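Local coordinates for protein GphF Dehydratase 1 (Archangium violaceum, PDB 6MBF) that probably dehydrates a polyketide intermediate, and takes part in the accompanying olefin rearrangement, within the gephyronic acid polyketide synthase, at residues A[175-179]-A[246-251]; A[225-231]-A[277-283]; A[94-98]-A[117-122]; A[10-14]-A[26-30]; A[165-170]-A[182-188]. Residues are numbered along the deposited sequence.

All five contacts hold together one long antiparallel sheet, consistent with the double hotdog fold of polyketide synthase dehydratases. Along the chain, contact 4 comes first and contact 3 follows; both belong to the N-terminal half, packed round helix 52-65. Contacts 5, 1 and 2 open later, in the half built round helix 200-214. Contacts 3 and 4 touch, their centres 12 Å apart, because strands 23-30 and 93-100 are sheet neighbours. Contacts 1 and 5 share strand 178-184, with centres 22 Å apart. Contact 2 lies nearest the middle, where strand 224-234 pairs with strand 73-81 and makes the two halves continuous; contacts 1 and 3 flank it, their centres 36 Å apart.

Contact 1 (A[175-179]-A[246-251]); sequences RGREA and LRLHPP
Segment 175-179 is a tight turn running into a strand; segment 246-251 is the last three residues of an antiparallel strand followed by the loop 249-251. A type II' turn spans Arg175 to Glu178, with Gly176 at phi/psi 59/-134 and Arg177 at -95/17; Glu178 N bonds Arg175 O at 3.1 Å. Glu178 pairs with Arg247 (CA-CA 4.5 Å, non-hydrogen-bonded) and Ala179 with Leu246 (CA-CA 5.4 Å, hydrogen-bonded). Ala179 N meets Leu246 O at 3.1 Å, Leu246 N meets Ala179 O at 3.0 Å, and Leu248 N meets Arg177 O at 2.9 Å. The turn thus closes the two-residue hairpin of strands 169-175 and 178-184, which strand 241-248 flanks in the hotdog sheet. Ala179 CB packs 3.9 Å from Leu246 CG, on the face covered by helix 200-214. On the other face Glu178 (chi1 m, chi2 t) sets OE2 2.8 Å from Arg247 NE in a salt bridge. Arg177 (m, t, m) bends over Pro250, its NE donating to Leu248 O at 3.1 Å, while water 1 links its NH2 to the same carbonyl.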
# COMPACT_ATOMS: atom_id res chain seq x y z
N ARG A 175 -7.09 20.31 -8.46
CA ARG A 175 -8.14 21.03 -9.18
C ARG A 175 -9.42 20.25 -8.99
O ARG A 175 -9.52 19.10 -9.43
CB ARG A 175 -7.80 21.18 -10.66
CG ARG A 175 -8.98 21.60 -11.52
CD ARG A 175 -9.06 23.11 -11.67
NE ARG A 175 -7.92 23.64 -12.41
CZ ARG A 175 -7.87 24.88 -12.91
NH1 ARG A 175 -8.90 25.70 -12.74
NH2 ARG A 175 -6.80 25.29 -13.57
N GLY A 176 -10.40 20.84 -8.30
CA GLY A 176 -11.55 20.05 -7.89
C GLY A 176 -11.13 18.88 -7.01
O GLY A 176 -10.34 19.04 -6.07
N ARG A 177 -11.67 17.70 -7.30
CA ARG A 177 -11.34 16.48 -6.57
C ARG A 177 -10.22 15.68 -7.24
O ARG A 177 -10.06 14.49 -6.93
CB ARG A 177 -12.57 15.59 -6.41
CG ARG A 177 -13.72 16.19 -5.63
CD ARG A 177 -14.72 15.11 -5.26
NE ARG A 177 -15.35 14.50 -6.43
CZ ARG A 177 -16.42 15.00 -7.04
NH1 ARG A 177 -16.98 16.12 -6.60
NH2 ARG A 177 -16.93 14.38 -8.10
N GLU A 178 -9.47 16.30 -8.14
CA GLU A 178 -8.36 15.65 -8.82
C GLU A 178 -7.05 16.31 -8.44
O GLU A 178 -6.99 17.48 -8.02
CB GLU A 178 -8.55 15.70 -10.34
CG GLU A 178 -9.80 14.99 -10.81
CD GLU A 178 -9.86 14.81 -12.32
OE1 GLU A 178 -8.80 14.89 -12.98
OE2 GLU A 178 -10.98 14.60 -12.84
N ALA A 179 -5.97 15.54 -8.57
CA ALA A 179 -4.65 16.06 -8.25
C ALA A 179 -3.61 15.32 -9.07
O ALA A 179 -3.82 14.19 -9.52
CB ALA A 179 -4.33 15.94 -6.76
N LEU A 246 -4.70 11.36 -9.37
CA LEU A 246 -5.71 10.77 -8.50
C LEU A 246 -7.04 11.48 -8.70
O LEU A 246 -7.09 12.66 -9.05
CB LEU A 246 -5.30 10.85 -7.01
CG LEU A 246 -5.33 12.23 -6.35
CD1 LEU A 246 -6.70 12.54 -5.73
CD2 LEU A 246 -4.29 12.31 -5.28
N ARG A 247 -8.13 10.74 -8.49
CA ARG A 247 -9.47 11.31 -8.57
C ARG A 247 -10.31 10.78 -7.40
O ARG A 247 -10.54 9.58 -7.29
CB ARG A 247 -10.15 10.99 -9.91
CG ARG A 247 -11.60 11.48 -9.98
CD ARG A 247 -12.28 11.19 -11.33
NE ARG A 247 -11.62 11.87 -12.45
CZ ARG A 247 -11.11 11.27 -13.52
NH1 ARG A 247 -11.18 9.95 -13.65
NH2 ARG A 247 -10.54 11.99 -14.47
N LEU A 248 -10.75 11.69 -6.55
CA LEU A 248 -11.67 11.34 -5.47
C LEU A 248 -13.09 11.24 -6.01
O LEU A 248 -13.52 12.08 -6.81
CB LEU A 248 -11.59 12.38 -4.35
CG LEU A 248 -10.50 12.11 -3.31
CD1 LEU A 248 -10.09 13.41 -2.62
CD2 LEU A 248 -10.99 11.09 -2.28
N HIS A 249 -13.81 10.22 -5.58
CA HIS A 249 -15.22 10.10 -5.90
C HIS A 249 -16.01 11.17 -5.16
O HIS A 249 -15.54 11.71 -4.16
CB HIS A 249 -15.73 8.70 -5.54
CG HIS A 249 -15.17 7.61 -6.39
ND1 HIS A 249 -15.76 6.37 -6.49
CD2 HIS A 249 -14.09 7.57 -7.21
CE1 HIS A 249 -15.06 5.61 -7.31
NE2 HIS A 249 -14.04 6.32 -7.76
N PRO A 250 -17.21 11.51 -5.63
CA PRO A 250 -18.02 12.52 -4.94
C PRO A 250 -18.31 12.10 -3.51
O PRO A 250 -18.78 10.98 -3.27
CB PRO A 250 -19.30 12.59 -5.79
CG PRO A 250 -19.28 11.40 -6.67
CD PRO A 250 -17.84 11.06 -6.89
N PRO A 251 -18.01 12.95 -2.55
CA PRO A 251 -18.24 12.60 -1.14
C PRO A 251 -19.72 12.75 -0.79
O PRO A 251 -20.48 13.47 -1.44
CB PRO A 251 -17.39 13.61 -0.37
CG PRO A 251 -16.74 14.50 -1.40
CD PRO A 251 -17.46 14.31 -2.69
O HOH W 1 -15.35 12.06 -8.90

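Contact 2 (A[225-231]-A[277-283])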
# COMPACT_ATOMS: atom_id res chain seq x y z
N VAL A 225 -8.12 5.42 6.72
CA VAL A 225 -7.29 4.24 6.55
C VAL A 225 -7.79 3.45 5.35
O VAL A 225 -9.00 3.30 5.18
CB VAL A 225 -7.31 3.38 7.83
CG1 VAL A 225 -6.65 2.04 7.60
CG2 VAL A 225 -6.64 4.13 8.97
N PRO A 226 -6.91 2.94 4.48
CA PRO A 226 -7.38 2.08 3.38
C PRO A 226 -7.95 0.79 3.94
O PRO A 226 -7.29 0.07 4.70
CB PRO A 226 -6.11 1.82 2.56
CG PRO A 226 -5.13 2.87 2.98
CD PRO A 226 -5.46 3.22 4.40
N LEU A 227 -9.21 0.51 3.59
CA LEU A 227 -9.86 -0.73 3.99
C LEU A 227 -10.11 -1.68 2.84
O LEU A 227 -10.39 -2.86 3.07
CB LEU A 227 -11.21 -0.44 4.68
CG LEU A 227 -11.13 0.08 6.12
CD1 LEU A 227 -12.46 -0.14 6.84
CD2 LEU A 227 -9.97 -0.57 6.87
N GLY A 228 -10.02 -1.20 1.61
CA GLY A 228 -10.27 -2.07 0.48
C GLY A 228 -9.72 -1.45 -0.78
O GLY A 228 -9.36 -0.27 -0.82
N CYS A 229 -9.66 -2.28 -1.81
CA CYS A 229 -9.18 -1.85 -3.12
C CYS A 229 -9.78 -2.80 -4.15
O CYS A 229 -9.60 -4.02 -4.03
CB CYS A 229 -7.65 -1.90 -3.14
SG CYS A 229 -6.88 -1.37 -4.63
N ALA A 230 -10.50 -2.26 -5.14
CA ALA A 230 -11.10 -3.13 -6.15
C ALA A 230 -10.03 -3.78 -7.03
O ALA A 230 -10.13 -4.97 -7.35
CB ALA A 230 -12.11 -2.37 -7.00
N ARG A 231 -9.01 -3.02 -7.42
CA ARG A 231 -8.00 -3.55 -8.33
C ARG A 231 -6.75 -2.70 -8.26
O ARG A 231 -6.83 -1.48 -8.21
CB ARG A 231 -8.54 -3.57 -9.77
CG ARG A 231 -7.63 -4.22 -10.78
CD ARG A 231 -8.34 -4.21 -12.13
NE ARG A 231 -7.40 -4.40 -13.23
CZ ARG A 231 -7.25 -5.54 -13.89
NH1 ARG A 231 -7.99 -6.60 -13.59
NH2 ARG A 231 -6.36 -5.61 -14.88
N VAL A 277 -4.76 2.00 -9.84
CA VAL A 277 -5.48 1.64 -8.62
C VAL A 277 -6.94 2.05 -8.82
O VAL A 277 -7.22 3.23 -9.04
CB VAL A 277 -4.89 2.31 -7.37
CG1 VAL A 277 -5.73 1.96 -6.15
CG2 VAL A 277 -3.43 1.90 -7.15
N ASP A 278 -7.85 1.09 -8.75
CA ASP A 278 -9.28 1.36 -8.91
C ASP A 278 -9.98 1.20 -7.58
O ASP A 278 -9.88 0.16 -6.93
CB ASP A 278 -9.92 0.41 -9.94
CG ASP A 278 -9.36 0.60 -11.33
OD1 ASP A 278 -9.21 -0.42 -12.05
OD2 ASP A 278 -9.06 1.75 -11.69
N ALA A 279 -10.73 2.24 -7.19
CA ALA A 279 -11.60 2.20 -6.02
C ALA A 279 -10.83 1.82 -4.75
O ALA A 279 -11.16 0.86 -4.05
CB ALA A 279 -12.78 1.25 -6.26
N LEU A 280 -9.79 2.59 -4.46
CA LEU A 280 -9.23 2.58 -3.12
C LEU A 280 -10.29 3.08 -2.15
O LEU A 280 -10.82 4.18 -2.32
CB LEU A 280 -7.99 3.46 -3.08
CG LEU A 280 -7.37 3.66 -1.69
CD1 LEU A 280 -6.81 2.36 -1.16
CD2 LEU A 280 -6.28 4.74 -1.73
N GLN A 281 -10.64 2.27 -1.17
CA GLN A 281 -11.71 2.58 -0.23
C GLN A 281 -11.09 2.99 1.10
O GLN A 281 -10.31 2.23 1.68
CB GLN A 281 -12.66 1.39 -0.09
CG GLN A 281 -13.48 1.16 -1.37
CD GLN A 281 -13.71 -0.30 -1.69
OE1 GLN A 281 -13.08 -0.87 -2.59
NE2 GLN A 281 -14.64 -0.92 -0.98
N LEU A 282 -11.41 4.19 1.56
CA LEU A 282 -10.85 4.74 2.79
C LEU A 282 -11.94 4.90 3.84
O LEU A 282 -13.06 5.31 3.52
CB LEU A 282 -10.20 6.11 2.54
CG LEU A 282 -9.13 6.20 1.46
CD1 LEU A 282 -8.66 7.66 1.34
CD2 LEU A 282 -7.98 5.28 1.82
N LYS A 283 -11.62 4.60 5.09
CA LYS A 283 -12.57 4.78 6.17
C LYS A 283 -11.85 5.33 7.39
O LYS A 283 -10.71 4.94 7.67
CB LYS A 283 -13.28 3.46 6.52
CG LYS A 283 -14.42 3.63 7.52
CD LYS A 283 -15.17 2.33 7.73
CE LYS A 283 -16.35 2.54 8.67
NZ LYS A 283 -17.14 1.29 8.83
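Two classic beta bulges interrupt this antiparallel pairing in the second hotdog unit, where strand 224-234 lies between strand 273-284 and strand 73-81 of the first. Val225 N and Lys283 O (2.8 Å) and Lys283 N and Val225 O (2.9 Å) set the register. Leu227 and Gly228 then both face Gln281: Leu227 N reaches Gln281 O at 2.8 Å, Gly228 N only weakly (3.4 Å), and Gln281 N returns to Gly228 O at 2.9 Å. In the second bulge Ala230 and Arg231 share Asp278 through weak bonds, while Asp278 N holds Arg231 O firmly at 2.8 Å. Pro226 CB packs against Leu280 CD1 (3.8 Å) and Pro226 CG against Leu282 CD2 (3.9 Å), on the side where both leucines meet helix 200-214; the Pro226 side chain also lies about 4 Å from a bound magnesium ion. Arg231 and Asp278 make their salt bridges elsewhere, to Glu77 and Arg265, so the pairing itself rests on backbone bonds and apolar contacts.

Contact 3 (A[94-98]-A[117-122])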
# COMPACT_ATOMS: atom_id res chain seq x y z
N ARG A 94 5.39 -13.02 13.15
CA ARG A 94 5.35 -13.92 12.01
C ARG A 94 4.31 -13.42 11.00
O ARG A 94 3.20 -13.06 11.39
CB ARG A 94 4.99 -15.34 12.44
CG ARG A 94 5.94 -15.96 13.45
CD ARG A 94 7.36 -16.00 12.93
NE ARG A 94 7.43 -16.57 11.59
CZ ARG A 94 7.53 -17.87 11.33
NH1 ARG A 94 7.57 -18.75 12.32
NH2 ARG A 94 7.59 -18.29 10.07
N LEU A 95 4.69 -13.41 9.72
CA LEU A 95 3.79 -13.06 8.63
C LEU A 95 3.62 -14.26 7.71
O LEU A 95 4.57 -15.01 7.48
CB LEU A 95 4.33 -11.89 7.80
CG LEU A 95 4.10 -10.45 8.24
CD1 LEU A 95 4.44 -9.55 7.07
CD2 LEU A 95 2.68 -10.24 8.70
N ARG A 96 2.42 -14.42 7.18
CA ARG A 96 2.12 -15.57 6.33
C ARG A 96 1.19 -15.13 5.21
O ARG A 96 0.17 -14.48 5.47
CB ARG A 96 1.47 -16.69 7.14
CG ARG A 96 1.08 -17.93 6.34
CD ARG A 96 0.34 -18.94 7.22
NE ARG A 96 -1.03 -18.53 7.50
CZ ARG A 96 -1.81 -19.08 8.42
NH1 ARG A 96 -1.37 -20.09 9.16
NH2 ARG A 96 -3.04 -18.63 8.60
N LEU A 97 1.53 -15.47 3.97
CA LEU A 97 0.61 -15.37 2.85
C LEU A 97 0.35 -16.78 2.35
O LEU A 97 1.29 -17.48 1.98
CB LEU A 97 1.16 -14.47 1.74
CG LEU A 97 0.21 -14.20 0.56
CD1 LEU A 97 0.53 -12.84 -0.09
CD2 LEU A 97 0.23 -15.31 -0.52
N ARG A 98 -0.91 -17.17 2.33
CA ARG A 98 -1.30 -18.47 1.81
C ARG A 98 -2.22 -18.25 0.61
O ARG A 98 -2.96 -17.27 0.54
CB ARG A 98 -1.99 -19.32 2.88
CG ARG A 98 -3.36 -18.84 3.31
CD ARG A 98 -3.87 -19.64 4.50
NE ARG A 98 -5.27 -19.35 4.78
CZ ARG A 98 -5.90 -19.76 5.88
NH1 ARG A 98 -5.24 -20.46 6.79
NH2 ARG A 98 -7.18 -19.46 6.08
N GLU A 117 -2.79 -22.99 14.81
CA GLU A 117 -3.49 -22.36 13.69
C GLU A 117 -4.48 -21.30 14.16
O GLU A 117 -4.75 -20.34 13.43
CB GLU A 117 -4.21 -23.43 12.86
CG GLU A 117 -4.77 -22.90 11.55
CD GLU A 117 -3.73 -22.17 10.73
OE1 GLU A 117 -2.65 -22.74 10.50
OE2 GLU A 117 -3.99 -21.01 10.33
N SER A 118 -5.01 -21.44 15.38
CA SER A 118 -5.95 -20.45 15.91
C SER A 118 -5.26 -19.20 16.44
O SER A 118 -5.94 -18.26 16.85
CB SER A 118 -6.81 -21.07 17.01
OG SER A 118 -6.05 -21.25 18.20
N ALA A 119 -3.93 -19.17 16.46
CA ALA A 119 -3.19 -18.00 16.91
C ALA A 119 -2.92 -17.00 15.79
O ALA A 119 -2.26 -15.99 16.04
CB ALA A 119 -1.87 -18.42 17.56
N TRP A 120 -3.43 -17.24 14.59
CA TRP A 120 -3.16 -16.38 13.45
C TRP A 120 -4.32 -15.41 13.23
O TRP A 120 -5.48 -15.83 13.18
CB TRP A 120 -2.93 -17.21 12.18
CG TRP A 120 -1.65 -17.98 12.18
CD1 TRP A 120 -1.44 -19.23 12.69
CD2 TRP A 120 -0.40 -17.56 11.62
NE1 TRP A 120 -0.14 -19.61 12.49
CE2 TRP A 120 0.52 -18.61 11.84
CE3 TRP A 120 0.04 -16.40 10.97
CZ2 TRP A 120 1.85 -18.54 11.42
CZ3 TRP A 120 1.36 -16.33 10.55
CH2 TRP A 120 2.25 -17.39 10.77
N THR A 121 -4.00 -14.13 13.10
CA THR A 121 -4.99 -13.09 12.88
C THR A 121 -5.00 -12.72 11.40
O THR A 121 -3.95 -12.41 10.82
CB THR A 121 -4.68 -11.84 13.71
OG1 THR A 121 -4.73 -12.17 15.11
CG2 THR A 121 -5.66 -10.71 13.40
N ARG A 122 -6.19 -12.75 10.79
CA ARG A 122 -6.34 -12.42 9.37
C ARG A 122 -6.30 -10.90 9.18
O ARG A 122 -7.10 -10.17 9.78
CB ARG A 122 -7.66 -12.97 8.83
CG ARG A 122 -7.98 -12.49 7.42
CD ARG A 122 -9.34 -13.00 6.92
NE ARG A 122 -9.32 -14.41 6.57
CZ ARG A 122 -10.07 -15.34 7.15
NH1 ARG A 122 -10.92 -15.02 8.12
NH2 ARG A 122 -9.97 -16.61 6.76
O HOH W 2 -3.30 -21.86 7.18
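This is a side-chain contact, a cation-pi stack backed by a salt bridge, made across strand 103-109 between two elements that are not sheet neighbours: even the nearest CA atoms, of Arg96 and Trp120, are 8.9 Å apart. The guanidinium of Arg96 lies flat on the indole, planes at 19°, with Arg96 CZ 4.0 Å from the centroid of the five-membered ring of Trp120. The nearly extended start of the side chain (chi1 and chi2 both t) carries Arg96 CD over the six-membered ring as a CH-pi contact, 4.3 Å from its centroid. Strands 93-100, 103-109 and 121-131 run consecutively through the sheet of the first hotdog unit, and the 3-10 segment 117-119 leads into the third of them. From the 3-10 segment Glu117 reaches the edge of the same guanidinium: Arg96 NH1 and Glu117 OE2 are 3.0 Å apart, Arg96 NH2 and Glu117 OE2 3.1 Å. Arg98 joins the network through a long salt bridge, Arg98 NH1 to Glu117 OE2 at 3.8 Å, and water 2 sits between these two side chains. Although Arg98 NH2 and Arg122 NH2 approach to 4.0 Å, Glu105 forms a salt bridge with each. Trp120 NE1 turns to Ser114 O.

Contact 4 (A[10-14]-A[26-30])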
# COMPACT_ATOMS: atom_id res chain seq x y z
N PRO A 10 11.35 -9.02 1.34
CA PRO A 10 11.44 -8.46 2.71
C PRO A 10 10.15 -8.59 3.51
O PRO A 10 10.20 -8.46 4.74
CB PRO A 10 11.78 -6.98 2.47
CG PRO A 10 12.25 -6.90 1.05
CD PRO A 10 11.52 -7.99 0.31
N LEU A 11 9.01 -8.82 2.86
CA LEU A 11 7.73 -8.99 3.55
C LEU A 11 7.15 -10.39 3.40
O LEU A 11 6.61 -10.94 4.37
CB LEU A 11 6.74 -7.95 3.01
CG LEU A 11 7.14 -6.50 3.25
CD1 LEU A 11 6.29 -5.60 2.37
CD2 LEU A 11 6.96 -6.14 4.72
N LEU A 12 7.24 -10.97 2.20
CA LEU A 12 6.76 -12.33 1.96
C LEU A 12 7.57 -13.36 2.74
O LEU A 12 7.04 -14.39 3.16
CB LEU A 12 6.84 -12.66 0.47
CG LEU A 12 5.65 -12.52 -0.45
CD1 LEU A 12 5.99 -13.20 -1.77
CD2 LEU A 12 4.40 -13.12 0.17
N GLY A 13 8.86 -13.12 2.89
CA GLY A 13 9.74 -14.14 3.46
C GLY A 13 10.10 -15.15 2.40
O GLY A 13 10.44 -14.78 1.26
N ARG A 14 10.01 -16.43 2.74
CA ARG A 14 10.39 -17.50 1.83
C ARG A 14 9.20 -18.41 1.56
O ARG A 14 8.33 -18.58 2.42
CB ARG A 14 11.55 -18.32 2.41
CG ARG A 14 11.28 -18.86 3.80
CD ARG A 14 12.46 -19.66 4.33
NE ARG A 14 12.63 -20.90 3.58
CZ ARG A 14 12.16 -22.08 3.97
NH1 ARG A 14 11.51 -22.20 5.12
NH2 ARG A 14 12.36 -23.15 3.21
N PHE A 26 3.81 -18.71 1.83
CA PHE A 26 5.03 -17.99 2.16
C PHE A 26 5.01 -17.63 3.64
O PHE A 26 3.94 -17.37 4.21
CB PHE A 26 5.18 -16.68 1.34
CG PHE A 26 5.24 -16.88 -0.16
CD1 PHE A 26 6.46 -16.96 -0.82
CD2 PHE A 26 4.07 -16.95 -0.90
CE1 PHE A 26 6.50 -17.13 -2.20
CE2 PHE A 26 4.11 -17.13 -2.28
CZ PHE A 26 5.33 -17.21 -2.93
N THR A 27 6.18 -17.61 4.27
CA THR A 27 6.22 -17.15 5.65
C THR A 27 7.52 -16.43 5.92
O THR A 27 8.57 -16.73 5.33
CB THR A 27 6.03 -18.31 6.64
OG1 THR A 27 5.80 -17.78 7.95
CG2 THR A 27 7.26 -19.19 6.67
N GLY A 28 7.46 -15.47 6.84
CA GLY A 28 8.64 -14.75 7.25
C GLY A 28 8.38 -14.11 8.59
O GLY A 28 7.33 -14.29 9.20
N THR A 29 9.37 -13.35 9.04
CA THR A 29 9.29 -12.58 10.27
C THR A 29 9.60 -11.13 9.97
O THR A 29 10.54 -10.82 9.23
CB THR A 29 10.28 -13.12 11.32
OG1 THR A 29 9.93 -14.47 11.65
CG2 THR A 29 10.25 -12.27 12.57
N VAL A 30 8.79 -10.23 10.53
CA VAL A 30 9.04 -8.79 10.42
C VAL A 30 9.01 -8.19 11.82
O VAL A 30 8.54 -8.80 12.78
CB VAL A 30 8.01 -8.09 9.51
CG1 VAL A 30 8.05 -8.68 8.09
CG2 VAL A 30 6.63 -8.17 10.11
O HOH W 3 10.11 -11.62 6.19
O HOH W 4 4.64 -13.95 4.43
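Backbone hydrogen bonds define the pairing: Arg14 N to Thr27 O and Thr27 N to Arg14 O, each 3.0 Å and nearly straight, make Arg14 and Thr27 an antiparallel hydrogen-bonded pair. Two CA-H...O contacts flank it, Gly13 CA to Thr27 O and Phe26 CA to Arg14 O, both 3.4 Å.

Close backbone approach depends on glycine. Gly13 CA and Gly28 CA are 4.0 Å apart, and a CB on either residue would clash with the other segment; Gly13, at phi/psi 80/-134, also holds a conformation that calls for glycine by itself.

Apolar contacts lie on the inner side. Leu12 CD1 sits over the face of the Phe26 ring as a CH-pi contact, 3.9 Å from its centroid, and Leu12 CD2 packs 3.8 Å from Phe26 CB. Farther along, Leu11 CD2 is a looser 4.4 Å from Val30 CG1.

Two waters bridge the segments. Water 4 donates to Leu12 O at 2.8 Å and weakly to Phe26 O; water 3 donates to Thr29 O at 3.2 Å and weakly to Pro10 O.

In the first hotdog unit, Leu11, Leu12 and Phe26 pack against helix 52-65, while strand 23-30 runs between the short edge strand 14-15 and strand 93-100, to which Thr27 OG1 is bonded through Leu95 O.

Contact 5 (A[165-170]-A[182-188]); sequences RLRNIR and HVCLQGE
Strands 169-175 and 178-184 form an antiparallel hairpin, and this contact lies at its open end, where segment 165-170 leads in as a loop and segment 182-188 leaves toward the short helix 187-190. Ile169 and Val183 are a non-hydrogen-bonded pair, CA-CA 4.4 Å, flanked by two backbone bonds: Cys184 N to Asn168 O at 3.0 Å and Arg170 N to His182 O at 2.7 Å. Ile169 and Val183 send their side chains to one face, CG1 of Ile169 4.4 Å from CG1 of Val183, where both meet helix 200-214. Asn168 (chi1 m) satisfies both ends of its amide: ND2 donates to Arg165 O at 2.9 Å within the loop, and OD1 accepts from water 5 at 2.6 Å, which in turn accepts from Gln186 N at 2.9 Å. Arg170 folds back (chi1 m, chi2 m) so that NH2 donates to Arg167 O at 2.8 Å, while NH1 makes a weak bond to Cys184 O at 2.8 Å. Extended beyond chi1 m, Arg165 places NH1 3.0 Å from Glu188 OE2 in a salt bridge, with Glu189 its stronger partner. His182 NE2 is bonded to Glu241. Polar side chains and a water thus continue the joining of the two segments beyond the last strand pair, reaching Cys184 O, Arg167 O and Gln186 N.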
# COMPACT_ATOMS: atom_id res chain seq x y z
N ARG A 165 10.68 8.60 7.00
CA ARG A 165 10.82 7.76 5.82
C ARG A 165 9.59 7.79 4.93
O ARG A 165 9.65 7.29 3.80
CB ARG A 165 11.08 6.31 6.22
CG ARG A 165 12.32 6.10 7.08
CD ARG A 165 12.41 4.66 7.52
NE ARG A 165 13.59 4.42 8.34
CZ ARG A 165 14.74 3.97 7.86
NH1 ARG A 165 14.86 3.71 6.57
NH2 ARG A 165 15.77 3.78 8.68
N LEU A 166 8.48 8.37 5.41
CA LEU A 166 7.20 8.32 4.71
C LEU A 166 6.69 9.72 4.40
O LEU A 166 5.52 10.04 4.63
CB LEU A 166 6.20 7.52 5.55
CG LEU A 166 6.64 6.07 5.81
CD1 LEU A 166 5.75 5.38 6.81
CD2 LEU A 166 6.68 5.29 4.49
N ARG A 167 7.58 10.58 3.88
CA ARG A 167 7.23 11.93 3.44
C ARG A 167 7.81 12.13 2.05
O ARG A 167 8.71 12.96 1.83
CB ARG A 167 7.76 12.98 4.44
CG ARG A 167 7.20 12.78 5.85
CD ARG A 167 7.88 13.67 6.87
NE ARG A 167 7.40 13.33 8.21
CZ ARG A 167 8.11 13.45 9.33
NH1 ARG A 167 9.34 13.95 9.30
NH2 ARG A 167 7.57 13.08 10.48
N ASN A 168 7.29 11.37 1.08
CA ASN A 168 7.94 11.22 -0.21
C ASN A 168 7.23 11.95 -1.35
O ASN A 168 7.62 11.77 -2.52
CB ASN A 168 8.08 9.73 -0.53
CG ASN A 168 8.97 9.02 0.49
OD1 ASN A 168 10.16 9.30 0.57
ND2 ASN A 168 8.38 8.12 1.28
N ILE A 169 6.23 12.77 -1.04
CA ILE A 169 5.61 13.64 -2.04
C ILE A 169 6.48 14.88 -2.20
O ILE A 169 6.74 15.60 -1.23
CB ILE A 169 4.18 14.03 -1.64
CG1 ILE A 169 3.38 12.83 -1.14
CG2 ILE A 169 3.43 14.68 -2.84
CD1 ILE A 169 2.05 13.22 -0.52
N ARG A 170 6.94 15.12 -3.43
CA ARG A 170 7.75 16.30 -3.70
C ARG A 170 6.89 17.50 -4.07
O ARG A 170 7.14 18.61 -3.61
CB ARG A 170 8.76 16.01 -4.81
CG ARG A 170 9.69 14.86 -4.49
CD ARG A 170 10.19 14.96 -3.05
NE ARG A 170 10.77 13.70 -2.59
CZ ARG A 170 10.71 13.29 -1.33
NH1 ARG A 170 11.27 12.14 -0.98
NH2 ARG A 170 10.08 14.02 -0.41
N HIS A 182 3.97 14.42 -7.58
CA HIS A 182 5.27 13.89 -7.94
C HIS A 182 5.85 13.26 -6.68
O HIS A 182 6.03 13.96 -5.67
CB HIS A 182 6.17 15.00 -8.48
CG HIS A 182 7.59 14.58 -8.73
ND1 HIS A 182 8.65 15.45 -8.66
CD2 HIS A 182 8.12 13.37 -9.05
CE1 HIS A 182 9.77 14.81 -8.93
NE2 HIS A 182 9.47 13.54 -9.18
N VAL A 183 6.09 11.94 -6.71
CA VAL A 183 6.62 11.22 -5.56
C VAL A 183 7.95 10.60 -5.96
O VAL A 183 8.12 10.10 -7.08
CB VAL A 183 5.66 10.14 -4.99
CG1 VAL A 183 4.25 10.65 -4.88
CG2 VAL A 183 5.74 8.85 -5.73
N CYS A 184 8.90 10.64 -5.03
CA CYS A 184 10.25 10.17 -5.31
C CYS A 184 10.84 9.58 -4.04
O CYS A 184 10.81 10.23 -2.98
CB CYS A 184 11.12 11.31 -5.83
SG CYS A 184 12.71 10.78 -6.46
N LEU A 185 11.35 8.36 -4.14
CA LEU A 185 12.01 7.76 -3.00
C LEU A 185 13.38 8.39 -2.79
O LEU A 185 14.01 8.89 -3.73
CB LEU A 185 12.17 6.26 -3.19
CG LEU A 185 10.87 5.47 -3.32
CD1 LEU A 185 11.18 4.03 -3.61
CD2 LEU A 185 9.99 5.61 -2.08
N GLN A 186 13.84 8.38 -1.54
CA GLN A 186 15.18 8.84 -1.23
C GLN A 186 15.77 7.95 -0.15
O GLN A 186 15.13 6.99 0.31
CB GLN A 186 15.19 10.32 -0.79
CG GLN A 186 14.80 11.34 -1.86
CD GLN A 186 15.76 11.35 -3.04
OE1 GLN A 186 16.94 11.01 -2.91
NE2 GLN A 186 15.26 11.76 -4.21
N GLY A 187 16.99 8.26 0.25
CA GLY A 187 17.64 7.54 1.33
C GLY A 187 17.68 6.04 1.11
O GLY A 187 17.87 5.56 -0.02
N GLU A 188 17.49 5.29 2.20
CA GLU A 188 17.53 3.84 2.13
C GLU A 188 16.42 3.29 1.25
O GLU A 188 16.60 2.28 0.56
CB GLU A 188 17.41 3.24 3.53
CG GLU A 188 18.45 3.74 4.54
CD GLU A 188 18.36 3.01 5.87
OE1 GLU A 188 19.24 3.24 6.73
OE2 GLU A 188 17.42 2.20 6.06
O HOH W 5 11.96 7.38 0.48